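Local atomic coordinates of heat-inducible transcription repressor HrcA (Thermotoga maritima, PDB entry 1STZ), a protein that probably represses the class I heat shock operons grpE-dnaK-dnaJ and groELS by binding DNA, preventing their heat-shock induction. Residues N183-E186 with I187-L191. Residues are numbered along the deposited sequence; the frame is centred on the assembly and turned at random.
Sequences NWEE and IERQL
Trp184 and Ile187 lie side by side on the first turn of a helix and point the same way. Ile187 CD1 meets the six-membered part of the indole obliquely, 4.1 Å from Trp184 CE3. Ile187 CG1 is anti to its carbonyl carbon (chi1 -73°), which lays this branch against the backbone carbonyl of Asn183. Ile187 CG1 is 3.3 Å from Asn183 O. The same oxygen accepts from Ile187 N. This is the N-terminal end of helix 184-195, within the HrcA C-terminal domain. Asn183 is the N-cap, and Asn183 OD1 accepts a weak capping hydrogen bond of 3.4 Å from Glu186 N. The apolar face packs on strand 149-154 and on Phe216 of helix 215-224. On the exposed side, Glu185 and Arg189 pair one turn apart. Their carboxylate and guanidinium planes are 24° apart. Glu185 CG sits over one guanidinium face, toward its rim. Glu185 OE1 is 3.9 Å from Arg189 NH2, well out of the guanidinium plane, so this long salt bridge rests on charge alone. Glu186 CG approaches the same guanidinium obliquely, 3.9 Å from Arg189 NH1. A water donates to both Glu185 O and Glu188 OE1, while Glu188 OE2 accepts from Leu152 N.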
loop_
_atom_site.group_PDB
_atom_site.type_symbol
_atom_site.label_atom_id
_atom_site.label_comp_id
_atom_site.label_asym_id
_atom_site.label_seq_id
_atom_site.Cartn_x
_atom_site.Cartn_y
_atom_site.Cartn_z
ATOM N N ASN A 183 22.381 11.358 36.183
ATOM C CA ASN A 183 23.499 10.885 35.367
ATOM C C ASN A 183 23.058 9.652 34.585
ATOM O O ASN A 183 22.968 8.550 35.133
ATOM C CB ASN A 183 24.730 10.589 36.230
ATOM C CG ASN A 183 26.013 10.514 35.410
ATOM O OD1 ASN A 183 26.077 9.817 34.388
ATOM N ND2 ASN A 183 27.036 11.226 35.852
ATOM N N TRP A 184 22.749 9.853 33.305
ATOM C CA TRP A 184 22.078 8.832 32.514
ATOM C C TRP A 184 23.029 7.724 32.072
ATOM O O TRP A 184 22.639 6.568 32.005
ATOM C CB TRP A 184 21.351 9.469 31.317
ATOM C CG TRP A 184 20.340 10.493 31.746
ATOM C CD1 TRP A 184 20.352 11.828 31.467
ATOM C CD2 TRP A 184 19.186 10.268 32.566
ATOM N NE1 TRP A 184 19.279 12.448 32.062
ATOM C CE2 TRP A 184 18.541 11.510 32.735
ATOM C CE3 TRP A 184 18.626 9.137 33.175
ATOM C CZ2 TRP A 184 17.379 11.656 33.487
ATOM C CZ3 TRP A 184 17.459 9.278 33.910
ATOM C CH2 TRP A 184 16.851 10.530 34.060
ATOM N N GLU A 185 24.277 8.074 31.780
ATOM C CA GLU A 185 25.277 7.073 31.389
ATOM C C GLU A 185 25.512 6.025 32.492
ATOM O O GLU A 185 25.677 4.836 32.211
ATOM C CB GLU A 185 26.609 7.747 31.034
ATOM C CG GLU A 185 27.426 6.945 30.030
ATOM C CD GLU A 185 28.669 7.669 29.557
ATOM O OE1 GLU A 185 29.297 8.383 30.363
ATOM O OE2 GLU A 185 29.007 7.522 28.365
ATOM N N GLU A 186 25.527 6.489 33.740
ATOM C CA GLU A 186 25.746 5.623 34.891
ATOM C C GLU A 186 24.502 4.798 35.187
ATOM O O GLU A 186 24.606 3.623 35.531
ATOM C CB GLU A 186 26.134 6.439 36.129
ATOM C CG GLU A 186 27.545 7.008 36.074
ATOM C CD GLU A 186 27.960 7.718 37.354
ATOM O OE1 GLU A 186 29.038 8.361 37.358
ATOM O OE2 GLU A 186 27.214 7.642 38.355
ATOM N N ILE A 187 23.328 5.411 35.059
ATOM C CA ILE A 187 22.080 4.684 35.280
ATOM C C ILE A 187 21.907 3.581 34.237
ATOM O O ILE A 187 21.372 2.524 34.533
ATOM C CB ILE A 187 20.870 5.651 35.341
ATOM C CG1 ILE A 187 20.911 6.421 36.668
ATOM C CG2 ILE A 187 19.552 4.894 35.253
ATOM C CD1 ILE A 187 19.928 7.557 36.763
ATOM N N GLU A 188 22.400 3.816 33.029
ATOM C CA GLU A 188 22.318 2.827 31.962
ATOM C C GLU A 188 23.234 1.668 32.289
ATOM O O GLU A 188 22.912 0.522 32.006
ATOM C CB GLU A 188 22.732 3.450 30.634
ATOM C CG GLU A 188 22.629 2.538 29.422
ATOM C CD GLU A 188 23.033 3.274 28.154
ATOM O OE1 GLU A 188 24.139 3.838 28.131
ATOM O OE2 GLU A 188 22.240 3.318 27.191
ATOM N N ARG A 189 24.394 1.978 32.866
ATOM C CA ARG A 189 25.298 0.933 33.304
ATOM C C ARG A 189 24.607 0.069 34.339
ATOM O O ARG A 189 24.593 -1.147 34.208
ATOM C CB ARG A 189 26.588 1.505 33.870
ATOM C CG ARG A 189 27.558 1.957 32.810
ATOM C CD ARG A 189 28.681 2.777 33.384
ATOM N NE ARG A 189 29.512 3.373 32.349
ATOM C CZ ARG A 189 30.128 4.541 32.457
ATOM N NH1 ARG A 189 30.043 5.272 33.567
ATOM N NH2 ARG A 189 30.853 4.985 31.445
ATOM N N GLN A 190 24.028 0.711 35.351
ATOM C CA GLN A 190 23.285 0.016 36.404
ATOM C C GLN A 190 22.222 -0.898 35.816
ATOM O O GLN A 190 22.140 -2.067 36.185
ATOM C CB GLN A 190 22.628 1.016 37.359
ATOM C CG GLN A 190 22.029 0.376 38.595
ATOM C CD GLN A 190 21.446 1.380 39.571
ATOM O OE1 GLN A 190 20.716 2.292 39.178
ATOM N NE2 GLN A 190 21.741 1.197 40.847
ATOM N N LEU A 191 21.415 -0.364 34.901
ATOM C CA LEU A 191 20.348 -1.137 34.275
ATOM C C LEU A 191 20.898 -2.364 33.530
ATOM O O LEU A 191 20.331 -3.451 33.617
ATOM C CB LEU A 191 19.531 -0.256 33.310
ATOM C CG LEU A 191 18.686 0.849 33.956
ATOM C CD1 LEU A 191 18.162 1.809 32.895
ATOM C CD2 LEU A 191 17.543 0.252 34.732
HETATM O O HOH W 1 26.137 3.904 29.710
#